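Local coordinates for protein bifunctional endo-1,4-beta-xylanase A (Neocallimastix patriciarum, PDB 2VG9) that hydrolyses internal beta-1,4-xylosidic bonds of xylan as a glycoside hydrolase family 11 endo-xylanase with a jelly-roll fold, at residues Q9-G14 with S20-T25; G30-T33 with T39-A42; T84-G89 with W118-P123; V110-I115 with K179-Q184; G127-I132 with Q136-Q141. All blocks are in the same frame, centred on the assembly; numbering follows the deposited sequence.

Contact 1 of 5, residues Q9-G14 with S20-T25; sequences QNQHKG and SYEIWT
The Tyr-21 ring lies with one face against Gly-14: Gly-14 N stands 3.5 Å above its plane, over its centre, and Gly-14 CA makes a CH-pi contact 3.8 Å from the Tyr-21 centroid. Tyr-21 CG sits between its own backbone N and carbonyl carbon (chi1 68°), which folds the ring back over the adjacent strand. The absence of a side chain at Gly-14 lets the ring lie this close. At the edge of the His-12 ring lies Ile-23 CG2, and Gln-11 CB meets the edge of the Trp-24 ring at CD1, 4.0 Å away. On the face bearing Gln-11, Lys-13, Glu-22 and Trp-24, Gln-11 NE2 donates to the anti lone pair of Glu-22 OE2 at 3.1 Å. The amide and carboxylate planes are only 16° apart, yet the bond is bent, at 136°. Glu-22 OE1 forms a salt bridge with Arg-56. Paired backbone bonds join His-12 with Ile-23 and Gly-14 with Tyr-21. Strand 19-26 pairs on its other edge with strand 52-60, which continues the sheet beyond the hairpin, while Tyr-21 stacks on Phe-3 of strand 2-5 and Ile-23 packs against Met-32 of strand 29-34.

Contact 2 of 5, residues G30-T33 with T39-A42; sequences GSMT and TFKA
The beta hairpin of strands 29-34 and 40-45 is defined here by Thr-33 and Lys-41, an antiparallel hydrogen-bonded pair. Thr-33 N donates to Lys-41 O at 2.8 Å, in the carbonyl plane and nearly straight at 168°, and Lys-41 N returns a bond to Thr-33 O at 2.9 Å. Over these residues the segment axes approach to 4.6 Å at 167°, so the strands are close to ideally antiparallel. The next pair, Met-32 with Ala-42, is non-hydrogen-bonded; there Ala-42 CA lies 3.2 Å from Ser-31 O in a CA-H...O contact, and Ala-42 CB packs on the same oxygen. The side-chain contact is carried by Met-32 and Phe-40. With Met-32 CG trans to its backbone N (chi1 174°), CG comes within 3.9 Å of Phe-40 CB. Met-32 SD then lies 4.9 Å from the Phe-40 ring centroid, a Met-aromatic contact reached obliquely. Thr-33 and Lys-41 occupy the other face, where Thr-33 touches Lys-2 and Lys-41 touches Asp-208, whereas Ser-31 OG is hydrogen-bonded to Glu-43. Met-32 and Phe-40 both reach Arg-57, and Ala-42 reaches Ala-55, all on strand 52-60 of the second sheet. This is consistent with the two-sheet beta sandwich of the family 11 jelly roll, in which one face of the hairpin turns onto the other sheet.

Contact 3 of 5, residues T84-G89 with W118-P123; sequences TASASG and WVDWVP. With CD (cadmium ion), chain B.
Ser-86 and Asp-120 bring their side chains together beside a bound cadmium ion, with Ser-86 OG 3.0 Å from Asp-120 OD2. The contact joins the end of strand 73-86, where the chain turns a corner at residues 87 and 88, to the loop that follows strand 117-119. The serine hydroxyl is trans to its own backbone N (chi1 -176°), a rotamer that points it at the aspartate and also lets it serve the turn that follows. Gly-89 N donates to Ser-86 OG at 2.7 Å, an ST motif that closes the corner. Asp-120 has a positive phi, and its CG lies opposite the carbonyl carbon (chi1 -69°); this conformation directs the carboxylate at both the serine and the metal. Asp-120 CB meanwhile packs 3.3 Å from Gly-89 O. The carboxylate chelates cadmium through both oxygens, OD1 at 2.3 Å and OD2 at 2.5 Å, and a water lies 2.5 Å from the ion. An alanine in place of Ser-86 is likely to leave Gly-89 N without its acceptor in the turn and Asp-120 OD2 without its hydroxyl neighbour. Gln-83 NE2 adds a weak hydrogen bond to the same OD2. With the serine hydroxyl only a close neighbour, it is the two cadmium bonds that would probably favour the ionised carboxylate.

Contact 4 of 5, residues V110-I115 with K179-Q184; sequences VEYYII and KEWAKQ
Trp-181 reaches from helix 174-182 to Tyr-112, Tyr-113 and Ile-114 of strand 110-115, contacting them through the far rim of its indole. Its CB bond already points toward the strand, and chi1 of -58° with chi2 of -25° together put the six-membered ring foremost. Along the five-membered ring, NE1 makes a weak hydrogen bond to Ser-161 OG. Farther out, CZ2 of Trp-181 stands 4.0 Å from Ile-114 CG1 and equally far from Tyr-113 O. CH2 of Trp-181 approaches Tyr-112 CB at 3.6 Å, and CZ3 of Trp-181 comes closer to the same Tyr-112 CB, at 3.5 Å. Tyr-112 CD1 lies in the indole plane at its edge. The two rings nevertheless form neither a stack nor an edge-to-face pair, since their planes meet at 51° with centroids 5.7 Å apart. Tyr-112 is fixed at its other end by a hydrogen bond from OH to Glu-193 O. Were Trp-181 an alanine, Tyr-112 CB and Ile-114 CG1 would probably lose their cover and a gap would open between helix and strand. A lone helix packed against one side of a curved sheet is characteristic of family 11 xylanases.

Contact 5 of 5, residues G127-I132 with Q136-Q141; sequences GKMVTI and QYKIFQ
Val-130 and Ile-139 interlock through their first torsions: Val-130 chi1 of -62° holds CG2 between the backbone N and carbonyl carbon, and Ile-139 chi1 of 67° puts CG1 in the corresponding place. Val-130 CG2 consequently meets Ile-139 CG2 at 3.7 Å, while Ile-139 CD1 reaches Val-130 CG1 at 3.8 Å, the side chains crossing at about a right angle. On the face of Met-129, Thr-131, Gln-136 and Lys-138, the glutamine chain bends at chi2 to turn its amide back, and Thr-131 OG1 donates to Gln-136 OE1 at 2.6 Å, on a lone pair in the carbonyl plane. Beside it Met-129 SD rests 3.8 Å from Lys-138 CB. The backbone supplies paired bonds at Lys-128 with Ile-139 and at Val-130 with Tyr-137; Val-130 N lies 2.7 Å from Tyr-137 O. Gly-127 packs with CA 3.1 Å from Ile-139 O, where the lack of a side chain allows the close approach. Lys-138 NZ pairs with Asp-124, and Tyr-137 OH bonds to Glu-116 and Arg-163. The local axes meet at 133°, evidence of a strongly twisted antiparallel hairpin, consistent with the margin of the curled family 11 sheet, where strand 135-145 leads on toward the probable thumb loop.

How the contacts relate
From the N terminus, contact 1 closes the first hairpin and contact 2 the next, in series; they touch where Tyr-21 CB and Met-32 SD lie 3.8 Å apart, joining the two sheets of the sandwich. Contact 3 bridges 84-89 to 118-123 across a longer loop and crosses contact 4, whose 110-115 segment falls within that loop and whose helical partner comes much later. Val-122 CG2 and Ile-115 CD1 meet between them. The hairpin of contact 5 falls entirely within the larger loop of contact 4, with centres about 9 Å apart, and Glu-180 packs on Val-130 and Ile-132. Contacts 1 and 2 lie across the chain's centre from contacts 4 and 5.

Contact 1 of 5, residues Q9-G14 with S20-T25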
# COMPACT_ATOMS: atom_id res chain seq x y z
N GLN A 9 -12.22 -8.83 17.19
CA GLN A 9 -12.46 -8.27 15.84
C GLN A 9 -11.17 -8.36 15.05
O GLN A 9 -10.13 -7.94 15.54
CB GLN A 9 -12.86 -6.80 15.92
CG GLN A 9 -13.99 -6.46 16.89
CD GLN A 9 -15.29 -7.14 16.53
OE1 GLN A 9 -15.97 -7.69 17.41
NE2 GLN A 9 -15.65 -7.11 15.25
N ASN A 10 -11.26 -8.88 13.83
CA ASN A 10 -10.10 -8.96 12.95
C ASN A 10 -9.88 -7.75 12.02
O ASN A 10 -8.87 -7.69 11.33
CB ASN A 10 -10.12 -10.25 12.14
CG ASN A 10 -9.72 -11.48 12.99
OD1 ASN A 10 -9.03 -11.36 14.02
ND2 ASN A 10 -10.15 -12.65 12.56
N GLN A 11 -10.83 -6.81 12.01
CA GLN A 11 -10.74 -5.65 11.13
C GLN A 11 -11.47 -4.45 11.72
O GLN A 11 -12.45 -4.61 12.45
CB GLN A 11 -11.34 -5.98 9.77
CG GLN A 11 -11.24 -4.85 8.73
CD GLN A 11 -12.05 -5.17 7.50
OE1 GLN A 11 -13.11 -5.83 7.59
NE2 GLN A 11 -11.55 -4.75 6.33
N HIS A 12 -10.96 -3.26 11.41
CA HIS A 12 -11.65 -1.99 11.61
C HIS A 12 -11.30 -1.10 10.43
O HIS A 12 -10.12 -0.95 10.06
CB HIS A 12 -11.19 -1.27 12.89
CG HIS A 12 -11.45 -2.03 14.16
ND1 HIS A 12 -12.72 -2.20 14.67
CD2 HIS A 12 -10.61 -2.62 15.03
CE1 HIS A 12 -12.65 -2.90 15.79
NE2 HIS A 12 -11.38 -3.15 16.05
N LYS A 13 -12.31 -0.50 9.81
CA LYS A 13 -12.07 0.46 8.76
C LYS A 13 -13.01 1.66 8.97
O LYS A 13 -14.13 1.51 9.43
CB LYS A 13 -12.21 -0.14 7.36
CG LYS A 13 -13.61 -0.45 6.95
CD LYS A 13 -13.72 -0.96 5.50
CE LYS A 13 -13.95 -2.49 5.44
NZ LYS A 13 -15.18 -2.97 6.19
N GLY A 14 -12.52 2.85 8.61
CA GLY A 14 -13.30 4.05 8.77
C GLY A 14 -12.61 5.19 8.12
O GLY A 14 -11.72 5.01 7.27
N SER A 20 -8.96 7.90 4.94
CA SER A 20 -9.39 6.59 5.39
C SER A 20 -8.45 6.06 6.45
O SER A 20 -7.31 6.55 6.60
CB SER A 20 -9.44 5.58 4.22
OG SER A 20 -8.14 5.31 3.71
N TYR A 21 -8.90 5.04 7.18
CA TYR A 21 -8.02 4.17 7.94
C TYR A 21 -8.55 2.74 7.83
O TYR A 21 -9.76 2.52 7.68
CB TYR A 21 -7.87 4.64 9.41
CG TYR A 21 -9.13 4.49 10.26
CD1 TYR A 21 -9.46 3.27 10.87
CD2 TYR A 21 -9.98 5.58 10.47
CE1 TYR A 21 -10.64 3.12 11.64
CE2 TYR A 21 -11.18 5.44 11.24
CZ TYR A 21 -11.49 4.23 11.82
OH TYR A 21 -12.63 4.11 12.58
N GLU A 22 -7.64 1.77 7.88
CA GLU A 22 -8.00 0.36 7.82
C GLU A 22 -6.89 -0.44 8.53
O GLU A 22 -5.70 -0.26 8.23
CB GLU A 22 -8.15 -0.11 6.36
CG GLU A 22 -8.23 -1.63 6.22
CD GLU A 22 -8.72 -2.08 4.84
OE1 GLU A 22 -8.23 -1.52 3.82
OE2 GLU A 22 -9.58 -3.00 4.78
N ILE A 23 -7.30 -1.29 9.47
CA ILE A 23 -6.40 -2.28 10.09
C ILE A 23 -7.08 -3.64 9.99
O ILE A 23 -8.31 -3.73 10.15
CB ILE A 23 -6.05 -1.90 11.57
CG1 ILE A 23 -5.08 -2.93 12.16
CG2 ILE A 23 -7.39 -1.63 12.43
CD1 ILE A 23 -4.51 -2.62 13.48
N TRP A 24 -6.30 -4.69 9.69
CA TRP A 24 -6.86 -6.03 9.52
C TRP A 24 -5.80 -7.06 9.89
O TRP A 24 -4.58 -6.80 9.77
CB TRP A 24 -7.36 -6.22 8.08
CG TRP A 24 -7.64 -7.65 7.67
CD1 TRP A 24 -8.85 -8.29 7.68
CD2 TRP A 24 -6.68 -8.60 7.20
NE1 TRP A 24 -8.69 -9.59 7.25
CE2 TRP A 24 -7.37 -9.79 6.94
CE3 TRP A 24 -5.31 -8.55 6.98
CZ2 TRP A 24 -6.72 -10.93 6.46
CZ3 TRP A 24 -4.67 -9.67 6.52
CH2 TRP A 24 -5.38 -10.85 6.27
N THR A 25 -6.25 -8.22 10.37
CA THR A 25 -5.34 -9.35 10.59
C THR A 25 -6.02 -10.67 10.29
O THR A 25 -7.24 -10.78 10.32
CB THR A 25 -4.69 -9.36 12.01
OG1 THR A 25 -3.61 -10.32 12.04
CG2 THR A 25 -5.75 -9.71 13.09

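Contact 2 of 5, residues G30-T33 with T39-A42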
# COMPACT_ATOMS: atom_id res chain seq x y z
N GLY A 30 -2.71 -6.75 16.67
CA GLY A 30 -2.09 -5.47 16.40
C GLY A 30 -3.07 -4.34 16.67
O GLY A 30 -4.21 -4.58 17.07
N SER A 31 -2.60 -3.12 16.45
CA SER A 31 -3.42 -1.97 16.68
C SER A 31 -2.94 -0.81 15.83
O SER A 31 -1.81 -0.82 15.33
CB SER A 31 -3.42 -1.61 18.16
OG SER A 31 -2.15 -1.18 18.60
N MET A 32 -3.84 0.14 15.61
CA MET A 32 -3.52 1.40 14.97
C MET A 32 -4.01 2.48 15.89
O MET A 32 -5.12 2.40 16.41
CB MET A 32 -4.23 1.53 13.61
CG MET A 32 -4.04 2.92 12.96
SD MET A 32 -4.97 3.18 11.40
CE MET A 32 -5.55 1.54 11.21
N THR A 33 -3.19 3.50 16.05
CA THR A 33 -3.57 4.71 16.81
C THR A 33 -3.57 5.84 15.82
O THR A 33 -2.53 6.13 15.23
CB THR A 33 -2.58 4.95 18.01
OG1 THR A 33 -2.63 3.80 18.89
CG2 THR A 33 -2.91 6.18 18.81
N THR A 39 -2.17 10.84 9.58
CA THR A 39 -1.09 10.22 10.37
C THR A 39 -1.64 9.05 11.23
O THR A 39 -2.84 8.99 11.53
CB THR A 39 -0.31 11.27 11.27
OG1 THR A 39 -1.19 11.80 12.26
CG2 THR A 39 0.26 12.43 10.46
N PHE A 40 -0.76 8.13 11.62
CA PHE A 40 -1.10 7.00 12.45
C PHE A 40 0.18 6.29 12.88
O PHE A 40 1.24 6.45 12.26
CB PHE A 40 -2.00 5.99 11.70
CG PHE A 40 -1.32 5.28 10.54
CD1 PHE A 40 -0.89 3.94 10.67
CD2 PHE A 40 -1.08 5.94 9.34
CE1 PHE A 40 -0.29 3.26 9.58
CE2 PHE A 40 -0.49 5.28 8.25
CZ PHE A 40 -0.09 3.93 8.36
N LYS A 41 0.03 5.48 13.92
CA LYS A 41 1.08 4.61 14.40
C LYS A 41 0.42 3.22 14.46
O LYS A 41 -0.78 3.10 14.73
CB LYS A 41 1.47 5.06 15.80
CG LYS A 41 2.62 4.29 16.47
CD LYS A 41 2.78 4.76 17.95
CE LYS A 41 4.10 4.24 18.54
NZ LYS A 41 4.44 4.87 19.89
N ALA A 42 1.20 2.19 14.17
CA ALA A 42 0.66 0.82 14.16
C ALA A 42 1.71 -0.12 14.72
O ALA A 42 2.92 0.16 14.64
CB ALA A 42 0.28 0.41 12.79

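Contact 3 of 5, residues T84-G89 with W118-P123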
# COMPACT_ATOMS: atom_id res chain seq x y z
N THR A 84 10.49 -6.44 14.30
CA THR A 84 11.14 -6.90 15.53
C THR A 84 11.18 -8.42 15.74
O THR A 84 11.96 -8.94 16.58
CB THR A 84 10.53 -6.22 16.75
OG1 THR A 84 9.15 -6.57 16.80
CG2 THR A 84 10.67 -4.73 16.66
N ALA A 85 10.35 -9.13 14.97
CA ALA A 85 10.37 -10.59 14.94
C ALA A 85 10.06 -11.07 13.53
O ALA A 85 9.34 -10.42 12.78
CB ALA A 85 9.36 -11.21 15.95
N SER A 86 10.60 -12.22 13.16
CA SER A 86 10.33 -12.78 11.85
C SER A 86 10.32 -14.30 11.92
O SER A 86 11.35 -14.92 12.13
CB SER A 86 11.33 -12.26 10.81
OG SER A 86 11.00 -12.76 9.52
N ALA A 87 9.14 -14.90 11.81
CA ALA A 87 9.08 -16.37 11.75
C ALA A 87 9.11 -16.78 10.29
O ALA A 87 8.07 -17.14 9.73
CB ALA A 87 7.81 -16.90 12.43
N SER A 88 10.29 -16.71 9.69
CA SER A 88 10.39 -16.75 8.22
C SER A 88 9.42 -15.74 7.60
O SER A 88 8.66 -16.06 6.67
CB SER A 88 10.11 -18.16 7.67
OG SER A 88 11.18 -19.00 8.02
N GLY A 89 9.43 -14.53 8.12
CA GLY A 89 8.43 -13.55 7.72
C GLY A 89 9.01 -12.32 7.05
O GLY A 89 10.17 -12.31 6.63
N TRP A 118 11.19 -2.35 3.16
CA TRP A 118 10.72 -3.71 3.40
C TRP A 118 11.77 -4.43 4.25
O TRP A 118 12.94 -4.02 4.30
CB TRP A 118 10.51 -4.51 2.10
CG TRP A 118 11.72 -4.52 1.18
CD1 TRP A 118 12.00 -3.62 0.18
CD2 TRP A 118 12.82 -5.45 1.21
NE1 TRP A 118 13.20 -3.94 -0.42
CE2 TRP A 118 13.71 -5.07 0.18
CE3 TRP A 118 13.12 -6.59 1.99
CZ2 TRP A 118 14.93 -5.78 -0.08
CZ3 TRP A 118 14.34 -7.29 1.74
CH2 TRP A 118 15.22 -6.86 0.71
N VAL A 119 11.35 -5.51 4.88
CA VAL A 119 12.28 -6.29 5.68
C VAL A 119 12.17 -7.77 5.30
O VAL A 119 11.06 -8.30 5.16
CB VAL A 119 12.08 -6.08 7.19
CG1 VAL A 119 13.07 -6.98 8.02
CG2 VAL A 119 12.25 -4.57 7.55
N ASP A 120 13.36 -8.37 5.06
CA ASP A 120 13.57 -9.82 4.81
C ASP A 120 13.15 -10.31 3.43
O ASP A 120 13.79 -11.19 2.85
CB ASP A 120 12.90 -10.71 5.87
CG ASP A 120 13.56 -10.62 7.22
OD1 ASP A 120 14.75 -10.31 7.32
OD2 ASP A 120 12.86 -10.85 8.22
N TRP A 121 12.06 -9.76 2.90
CA TRP A 121 11.54 -10.22 1.61
C TRP A 121 10.64 -9.18 1.00
O TRP A 121 9.87 -8.51 1.70
CB TRP A 121 10.73 -11.52 1.79
CG TRP A 121 10.21 -12.13 0.50
CD1 TRP A 121 10.86 -13.02 -0.33
CD2 TRP A 121 8.91 -11.92 -0.07
NE1 TRP A 121 10.05 -13.36 -1.38
CE2 TRP A 121 8.85 -12.70 -1.25
CE3 TRP A 121 7.79 -11.15 0.29
CZ2 TRP A 121 7.72 -12.73 -2.07
CZ3 TRP A 121 6.67 -11.18 -0.53
CH2 TRP A 121 6.65 -11.96 -1.69
N VAL A 122 10.72 -9.07 -0.32
CA VAL A 122 9.85 -8.16 -1.09
C VAL A 122 9.54 -8.94 -2.37
O VAL A 122 10.36 -9.78 -2.77
CB VAL A 122 10.59 -6.81 -1.36
CG1 VAL A 122 11.80 -7.01 -2.31
CG2 VAL A 122 9.66 -5.73 -1.92
N PRO A 123 8.32 -8.74 -2.95
CA PRO A 123 8.01 -9.25 -4.28
C PRO A 123 9.02 -8.84 -5.35
O PRO A 123 9.62 -7.76 -5.27
CB PRO A 123 6.63 -8.63 -4.59
CG PRO A 123 6.03 -8.39 -3.28
CD PRO A 123 7.15 -8.06 -2.34
CD CD B . 14.87 -10.34 9.59
O HOH W 1 13.48 -9.30 11.32

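Contact 4 of 5, residues V110-I115 with K179-Q184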
# COMPACT_ATOMS: atom_id res chain seq x y z
N VAL A 110 -6.51 -3.72 -10.79
CA VAL A 110 -5.09 -3.64 -10.37
C VAL A 110 -5.00 -3.27 -8.90
O VAL A 110 -5.69 -2.35 -8.46
CB VAL A 110 -4.30 -2.59 -11.21
CG1 VAL A 110 -2.92 -2.29 -10.62
CG2 VAL A 110 -4.21 -3.03 -12.67
N GLU A 111 -4.18 -4.00 -8.14
CA GLU A 111 -3.72 -3.60 -6.80
C GLU A 111 -2.26 -3.18 -7.00
O GLU A 111 -1.47 -3.92 -7.59
CB GLU A 111 -3.82 -4.78 -5.84
CG GLU A 111 -3.42 -4.53 -4.39
CD GLU A 111 -3.62 -5.79 -3.56
OE1 GLU A 111 -4.11 -5.69 -2.42
OE2 GLU A 111 -3.29 -6.90 -4.05
N TYR A 112 -1.90 -1.97 -6.57
CA TYR A 112 -0.57 -1.43 -6.86
C TYR A 112 0.19 -1.11 -5.54
O TYR A 112 -0.43 -0.85 -4.49
CB TYR A 112 -0.67 -0.19 -7.78
CG TYR A 112 -1.23 1.06 -7.11
CD1 TYR A 112 -0.41 1.84 -6.26
CD2 TYR A 112 -2.56 1.46 -7.31
CE1 TYR A 112 -0.89 2.98 -5.62
CE2 TYR A 112 -3.08 2.67 -6.68
CZ TYR A 112 -2.21 3.40 -5.83
OH TYR A 112 -2.59 4.56 -5.19
N TYR A 113 1.52 -1.19 -5.62
CA TYR A 113 2.42 -1.01 -4.49
C TYR A 113 3.59 -0.15 -4.95
O TYR A 113 4.25 -0.43 -5.97
CB TYR A 113 3.00 -2.34 -4.03
CG TYR A 113 2.00 -3.34 -3.57
CD1 TYR A 113 1.73 -3.53 -2.22
CD2 TYR A 113 1.34 -4.14 -4.50
CE1 TYR A 113 0.78 -4.47 -1.81
CE2 TYR A 113 0.41 -5.06 -4.12
CZ TYR A 113 0.13 -5.23 -2.78
OH TYR A 113 -0.81 -6.18 -2.46
N ILE A 114 3.87 0.91 -4.20
CA ILE A 114 5.11 1.62 -4.42
C ILE A 114 5.89 1.42 -3.13
O ILE A 114 5.61 2.08 -2.11
CB ILE A 114 4.89 3.13 -4.73
CG1 ILE A 114 4.06 3.30 -6.02
CG2 ILE A 114 6.23 3.85 -4.88
CD1 ILE A 114 3.47 4.68 -6.14
N ILE A 115 6.84 0.48 -3.17
CA ILE A 115 7.44 0.01 -1.93
C ILE A 115 8.70 0.78 -1.61
O ILE A 115 9.69 0.70 -2.34
CB ILE A 115 7.72 -1.52 -1.95
CG1 ILE A 115 6.46 -2.28 -2.38
CG2 ILE A 115 8.28 -2.00 -0.61
CD1 ILE A 115 6.62 -3.82 -2.45
N LYS A 179 2.48 6.89 -14.57
CA LYS A 179 2.93 7.19 -15.96
C LYS A 179 3.92 6.14 -16.46
O LYS A 179 3.78 5.65 -17.59
CB LYS A 179 3.60 8.56 -16.05
CG LYS A 179 2.66 9.74 -16.18
CD LYS A 179 3.47 11.07 -16.23
CE LYS A 179 2.74 12.20 -15.48
NZ LYS A 179 3.04 13.57 -16.05
N GLU A 180 4.89 5.80 -15.62
CA GLU A 180 5.84 4.72 -15.91
C GLU A 180 5.19 3.40 -16.17
O GLU A 180 5.62 2.69 -17.09
CB GLU A 180 6.92 4.59 -14.82
CG GLU A 180 7.94 5.75 -14.81
CD GLU A 180 8.91 5.76 -16.02
OE1 GLU A 180 8.91 4.84 -16.85
OE2 GLU A 180 9.70 6.72 -16.14
N TRP A 181 4.17 3.02 -15.37
CA TRP A 181 3.45 1.77 -15.63
C TRP A 181 2.66 1.82 -16.95
O TRP A 181 2.65 0.85 -17.74
CB TRP A 181 2.54 1.41 -14.46
CG TRP A 181 3.25 1.27 -13.10
CD1 TRP A 181 4.57 0.96 -12.86
CD2 TRP A 181 2.64 1.45 -11.81
NE1 TRP A 181 4.81 0.95 -11.49
CE2 TRP A 181 3.64 1.24 -10.84
CE3 TRP A 181 1.34 1.79 -11.39
CZ2 TRP A 181 3.38 1.36 -9.47
CZ3 TRP A 181 1.09 1.89 -10.04
CH2 TRP A 181 2.10 1.70 -9.10
N ALA A 182 2.02 2.96 -17.19
CA ALA A 182 1.32 3.23 -18.43
C ALA A 182 2.25 3.09 -19.64
O ALA A 182 1.87 2.50 -20.64
CB ALA A 182 0.67 4.61 -18.38
N LYS A 183 3.49 3.59 -19.51
CA LYS A 183 4.50 3.53 -20.57
C LYS A 183 4.86 2.11 -20.97
O LYS A 183 5.41 1.92 -22.05
CB LYS A 183 5.79 4.20 -20.13
CG LYS A 183 6.01 5.59 -20.64
CD LYS A 183 7.23 6.18 -19.93
CE LYS A 183 7.72 7.43 -20.61
NZ LYS A 183 6.79 8.58 -20.41
N GLN A 184 4.60 1.14 -20.08
CA GLN A 184 4.90 -0.28 -20.34
C GLN A 184 3.83 -0.94 -21.16
O GLN A 184 3.99 -2.08 -21.63
CB GLN A 184 5.08 -1.07 -19.03
CG GLN A 184 6.09 -0.47 -18.02
CD GLN A 184 7.42 -0.05 -18.68
OE1 GLN A 184 7.82 1.14 -18.64
NE2 GLN A 184 8.10 -1.01 -19.28

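Contact 5 of 5, residues G127-I132 with Q136-Q141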
# COMPACT_ATOMS: atom_id res chain seq x y z
N GLY A 127 11.82 -7.32 -14.54
CA GLY A 127 11.27 -5.99 -14.53
C GLY A 127 12.22 -5.02 -15.16
O GLY A 127 13.17 -5.44 -15.81
N LYS A 128 11.98 -3.73 -14.96
CA LYS A 128 12.79 -2.70 -15.58
C LYS A 128 13.12 -1.67 -14.51
O LYS A 128 12.28 -1.38 -13.66
CB LYS A 128 11.99 -2.08 -16.73
CG LYS A 128 12.51 -0.78 -17.24
CD LYS A 128 11.69 -0.24 -18.43
CE LYS A 128 11.63 -1.23 -19.59
NZ LYS A 128 10.99 -0.59 -20.81
N MET A 129 14.31 -1.09 -14.56
CA MET A 129 14.64 0.02 -13.66
C MET A 129 14.22 1.32 -14.26
O MET A 129 14.43 1.55 -15.45
CB MET A 129 16.14 0.04 -13.40
CG MET A 129 16.62 -1.21 -12.77
SD MET A 129 16.07 -1.27 -11.06
CE MET A 129 16.95 -2.75 -10.51
N VAL A 130 13.63 2.19 -13.45
CA VAL A 130 13.23 3.51 -13.89
C VAL A 130 13.74 4.57 -12.88
O VAL A 130 14.12 4.24 -11.77
CB VAL A 130 11.69 3.60 -14.09
CG1 VAL A 130 11.20 2.63 -15.19
CG2 VAL A 130 10.95 3.37 -12.76
N THR A 131 13.78 5.83 -13.30
CA THR A 131 14.19 6.89 -12.39
C THR A 131 12.97 7.74 -12.08
O THR A 131 12.40 8.32 -13.00
CB THR A 131 15.34 7.78 -13.01
OG1 THR A 131 16.47 6.96 -13.32
CG2 THR A 131 15.79 8.87 -12.03
N ILE A 132 12.58 7.82 -10.81
CA ILE A 132 11.43 8.63 -10.37
C ILE A 132 11.87 9.38 -9.10
O ILE A 132 12.50 8.80 -8.23
CB ILE A 132 10.13 7.77 -10.11
CG1 ILE A 132 9.63 7.11 -11.41
CG2 ILE A 132 9.02 8.64 -9.52
CD1 ILE A 132 8.69 5.88 -11.26
N GLN A 136 16.11 5.32 -8.10
CA GLN A 136 15.91 4.09 -8.85
C GLN A 136 14.80 3.21 -8.25
O GLN A 136 14.79 2.95 -7.03
CB GLN A 136 17.22 3.30 -8.95
CG GLN A 136 18.34 4.03 -9.71
CD GLN A 136 17.88 4.59 -11.10
OE1 GLN A 136 17.71 5.81 -11.29
NE2 GLN A 136 17.64 3.68 -12.05
N TYR A 137 13.86 2.80 -9.12
CA TYR A 137 12.79 1.89 -8.76
C TYR A 137 12.79 0.83 -9.85
O TYR A 137 13.02 1.14 -11.02
CB TYR A 137 11.42 2.58 -8.75
CG TYR A 137 11.16 3.49 -7.57
CD1 TYR A 137 10.39 3.06 -6.48
CD2 TYR A 137 11.69 4.79 -7.54
CE1 TYR A 137 10.12 3.93 -5.41
CE2 TYR A 137 11.45 5.64 -6.43
CZ TYR A 137 10.69 5.21 -5.40
OH TYR A 137 10.44 6.05 -4.30
N LYS A 138 12.50 -0.40 -9.45
CA LYS A 138 12.27 -1.49 -10.38
C LYS A 138 10.77 -1.65 -10.52
O LYS A 138 10.05 -1.80 -9.50
CB LYS A 138 12.84 -2.76 -9.78
CG LYS A 138 12.65 -3.98 -10.66
CD LYS A 138 13.30 -5.21 -10.07
CE LYS A 138 13.12 -6.38 -11.06
NZ LYS A 138 13.96 -7.52 -10.66
N ILE A 139 10.30 -1.65 -11.76
CA ILE A 139 8.90 -1.85 -12.02
C ILE A 139 8.62 -3.23 -12.66
O ILE A 139 9.40 -3.74 -13.51
CB ILE A 139 8.29 -0.69 -12.82
CG1 ILE A 139 8.88 -0.63 -14.26
CG2 ILE A 139 8.48 0.66 -12.06
CD1 ILE A 139 8.17 0.37 -15.23
N PHE A 140 7.52 -3.84 -12.24
CA PHE A 140 7.10 -5.10 -12.79
C PHE A 140 5.65 -5.31 -12.43
O PHE A 140 5.11 -4.65 -11.51
CB PHE A 140 7.97 -6.29 -12.27
CG PHE A 140 8.08 -6.37 -10.76
CD1 PHE A 140 7.17 -7.13 -10.02
CD2 PHE A 140 9.07 -5.66 -10.08
CE1 PHE A 140 7.25 -7.21 -8.63
CE2 PHE A 140 9.15 -5.73 -8.65
CZ PHE A 140 8.24 -6.50 -7.93
N GLN A 141 5.00 -6.21 -13.17
CA GLN A 141 3.64 -6.60 -12.85
C GLN A 141 3.56 -8.10 -12.71
O GLN A 141 4.45 -8.82 -13.17
CB GLN A 141 2.62 -6.04 -13.87
CG GLN A 141 2.92 -6.34 -15.35
CD GLN A 141 2.36 -7.67 -15.79
OE1 GLN A 141 1.29 -8.06 -15.35
NE2 GLN A 141 3.08 -8.38 -16.66
O HOH W 2 14.72 -8.07 -13.96